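Local coordinates for protein secreted effector CSEP0064 (Blumeria graminis f. sp. hordei, PDB 6FMB) that binds host RNA without cleaving it and blocks the degradation of host ribosomal RNA induced by ribosome-inactivating proteins, keeping infected plant cells alive, at residues Arg15-Ala20 with Leu81-Ser86. Residues are numbered along the deposited sequence; the frame is centred on the assembly and turned at random. Where two conformers were deposited one is given.
Sequences RNVRAA and LEVFSS
The first torsion of Val-17 sets CG1 trans to its own backbone N (chi1 173°) and CG2 trans to the carbonyl carbon, so that both methyls of this helical valine face the strand 81-85. Val-83 adopts the same rotamer (chi1 -173°), which swings its CG2 to the backbone N side and into the fork of Val-17: CG2 of Val-83 lies 3.9 Å from Val-17 CG1 and equally 3.9 Å from Val-17 CG2. One methyl of the strand thus rests against two of the helix. Two residues earlier along the same face of the strand, the isobutyl group of Leu-81 reaches the helix with both branches, its CD1 and CD2 each 4.0 Å from Val-17 CG1. That methyl therefore touches both strand side chains, whereas, of the strand's side chains, CG2 meets only Val-83. The packing is that of the alpha+beta fold of fungal RNases, of which this effector is a non-catalytic homologue: helix 14-24 lies against one face of the antiparallel sheet 37-39, 51-56, 70-75 and 81-85, and Val-17 joins it to strand 81-85, which pairs with 70-75 and is also bonded through Val-83 to Cys-93. No hydrogen bond crosses between the segments; Leu-81 and Val-83 each meet Val-17 by van der Waals contact alone, and both valines are buried. Trp-5 of strand 4-7 touches Val-17, Leu-81 and Val-83 alike, bringing the small sheet of 4-7, 10-13 and 94-96 into the same apolar cluster, while Val-83 also packs on Cys-7 and Cys-93, the two halves of the disulfide. On the helix, the neighbouring Asn-16 sends ND2 to the backbone oxygens of Glu-57 and Ser-59.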
loop_
_atom_site.group_PDB
_atom_site.type_symbol
_atom_site.label_atom_id
_atom_site.label_comp_id
_atom_site.label_asym_id
_atom_site.label_seq_id
_atom_site.Cartn_x
_atom_site.Cartn_y
_atom_site.Cartn_z
ATOM N N ARG A 15 10.682 0.411 5.118
ATOM C CA ARG A 15 11.043 -0.844 4.456
ATOM C C ARG A 15 9.827 -1.735 4.211
ATOM O O ARG A 15 9.805 -2.525 3.250
ATOM C CB ARG A 15 12.152 -1.585 5.211
ATOM C CG ARG A 15 11.764 -2.340 6.474
ATOM C CD ARG A 15 13.050 -2.803 7.172
ATOM N NE ARG A 15 12.896 -3.887 8.135
ATOM C CZ ARG A 15 13.915 -4.567 8.681
ATOM N NH1 ARG A 15 13.680 -5.534 9.597
ATOM N NH2 ARG A 15 15.190 -4.286 8.320
ATOM N N ASN A 16 8.814 -1.606 5.081
ATOM C CA ASN A 16 7.564 -2.350 4.884
ATOM C C ASN A 16 6.799 -1.849 3.661
ATOM O O ASN A 16 6.220 -2.627 2.896
ATOM C CB ASN A 16 6.631 -2.275 6.117
ATOM C CG ASN A 16 7.115 -3.087 7.307
ATOM O OD1 ASN A 16 8.173 -3.689 7.276
ATOM N ND2 ASN A 16 6.302 -3.119 8.349
ATOM N N VAL A 17 6.793 -0.528 3.471
ATOM C CA VAL A 17 6.124 0.066 2.338
ATOM C C VAL A 17 6.847 -0.344 1.052
ATOM O O VAL A 17 6.196 -0.750 0.095
ATOM C CB VAL A 17 6.027 1.605 2.483
ATOM C CG1 VAL A 17 5.480 2.262 1.223
ATOM C CG2 VAL A 17 5.161 1.958 3.699
ATOM N N ARG A 18 8.180 -0.288 1.053
ATOM C CA ARG A 18 8.950 -0.708 -0.115
ATOM C C ARG A 18 8.700 -2.190 -0.442
ATOM O O ARG A 18 8.555 -2.560 -1.610
ATOM C CB ARG A 18 10.448 -0.466 0.109
ATOM C CG ARG A 18 10.983 0.956 0.176
ATOM C CD ARG A 18 12.522 0.925 -0.018
ATOM N NE ARG A 18 13.194 -0.107 0.820
ATOM C CZ ARG A 18 13.760 0.109 2.013
ATOM N NH1 ARG A 18 14.299 -0.896 2.698
ATOM N NH2 ARG A 18 13.776 1.320 2.543
ATOM N N ALA A 19 8.634 -3.047 0.580
ATOM C CA ALA A 19 8.325 -4.475 0.372
ATOM C C ALA A 19 6.929 -4.631 -0.242
ATOM O O ALA A 19 6.725 -5.465 -1.130
ATOM C CB ALA A 19 8.434 -5.245 1.671
ATOM N N ALA A 20 5.962 -3.864 0.247
ATOM C CA ALA A 20 4.595 -3.948 -0.305
ATOM C C ALA A 20 4.541 -3.530 -1.783
ATOM O O ALA A 20 3.726 -4.077 -2.532
ATOM C CB ALA A 20 3.612 -3.156 0.542
ATOM N N LEU A 81 2.849 6.518 -5.208
ATOM C CA LEU A 81 2.912 5.699 -3.990
ATOM C C LEU A 81 2.282 6.478 -2.847
ATOM O O LEU A 81 2.746 7.573 -2.525
ATOM C CB LEU A 81 4.359 5.342 -3.637
ATOM C CG LEU A 81 4.603 4.616 -2.319
ATOM C CD1 LEU A 81 3.832 3.302 -2.233
ATOM C CD2 LEU A 81 6.098 4.389 -2.123
ATOM N N GLU A 82 1.215 5.929 -2.264
ATOM C CA GLU A 82 0.594 6.485 -1.073
ATOM C C GLU A 82 0.229 5.352 -0.108
ATOM O O GLU A 82 0.031 4.215 -0.517
ATOM C CB GLU A 82 -0.640 7.323 -1.435
ATOM C CG GLU A 82 -0.371 8.702 -2.046
ATOM C CD GLU A 82 -1.621 9.537 -2.289
ATOM O OE1 GLU A 82 -2.636 9.014 -2.747
ATOM O OE2 GLU A 82 -1.537 10.758 -2.089
ATOM N N VAL A 83 0.153 5.709 1.164
ATOM C CA VAL A 83 -0.151 4.795 2.250
ATOM C C VAL A 83 -1.401 5.295 2.986
ATOM O O VAL A 83 -1.568 6.502 3.200
ATOM C CB VAL A 83 1.051 4.625 3.217
ATOM C CG1 VAL A 83 0.803 3.547 4.270
ATOM C CG2 VAL A 83 2.332 4.321 2.424
ATOM N N PHE A 84 -2.260 4.354 3.382
ATOM C CA PHE A 84 -3.552 4.646 4.010
ATOM C C PHE A 84 -3.823 3.728 5.184
ATOM O O PHE A 84 -3.309 2.614 5.242
ATOM C CB PHE A 84 -4.699 4.454 2.998
ATOM C CG PHE A 84 -4.538 5.287 1.789
ATOM C CD1 PHE A 84 -5.025 6.580 1.763
ATOM C CD2 PHE A 84 -3.820 4.817 0.707
ATOM C CE1 PHE A 84 -4.818 7.397 0.654
ATOM C CE2 PHE A 84 -3.593 5.626 -0.384
ATOM C CZ PHE A 84 -4.079 6.922 -0.415
ATOM N N SER A 85 -4.650 4.222 6.108
ATOM C CA SER A 85 -5.247 3.389 7.142
ATOM C C SER A 85 -6.713 3.175 6.811
ATOM O O SER A 85 -7.358 4.052 6.242
ATOM C CB SER A 85 -5.098 4.095 8.490
ATOM O OG SER A 85 -5.429 3.232 9.544
ATOM N N SER A 86 -7.259 2.026 7.177
ATOM C CA SER A 86 -8.688 1.713 6.910
ATOM C C SER A 86 -9.627 2.282 7.986
ATOM O O SER A 86 -10.332 1.546 8.693
ATOM C CB SER A 86 -8.881 0.197 6.763
ATOM O OG SER A 86 -8.043 -0.327 5.731
#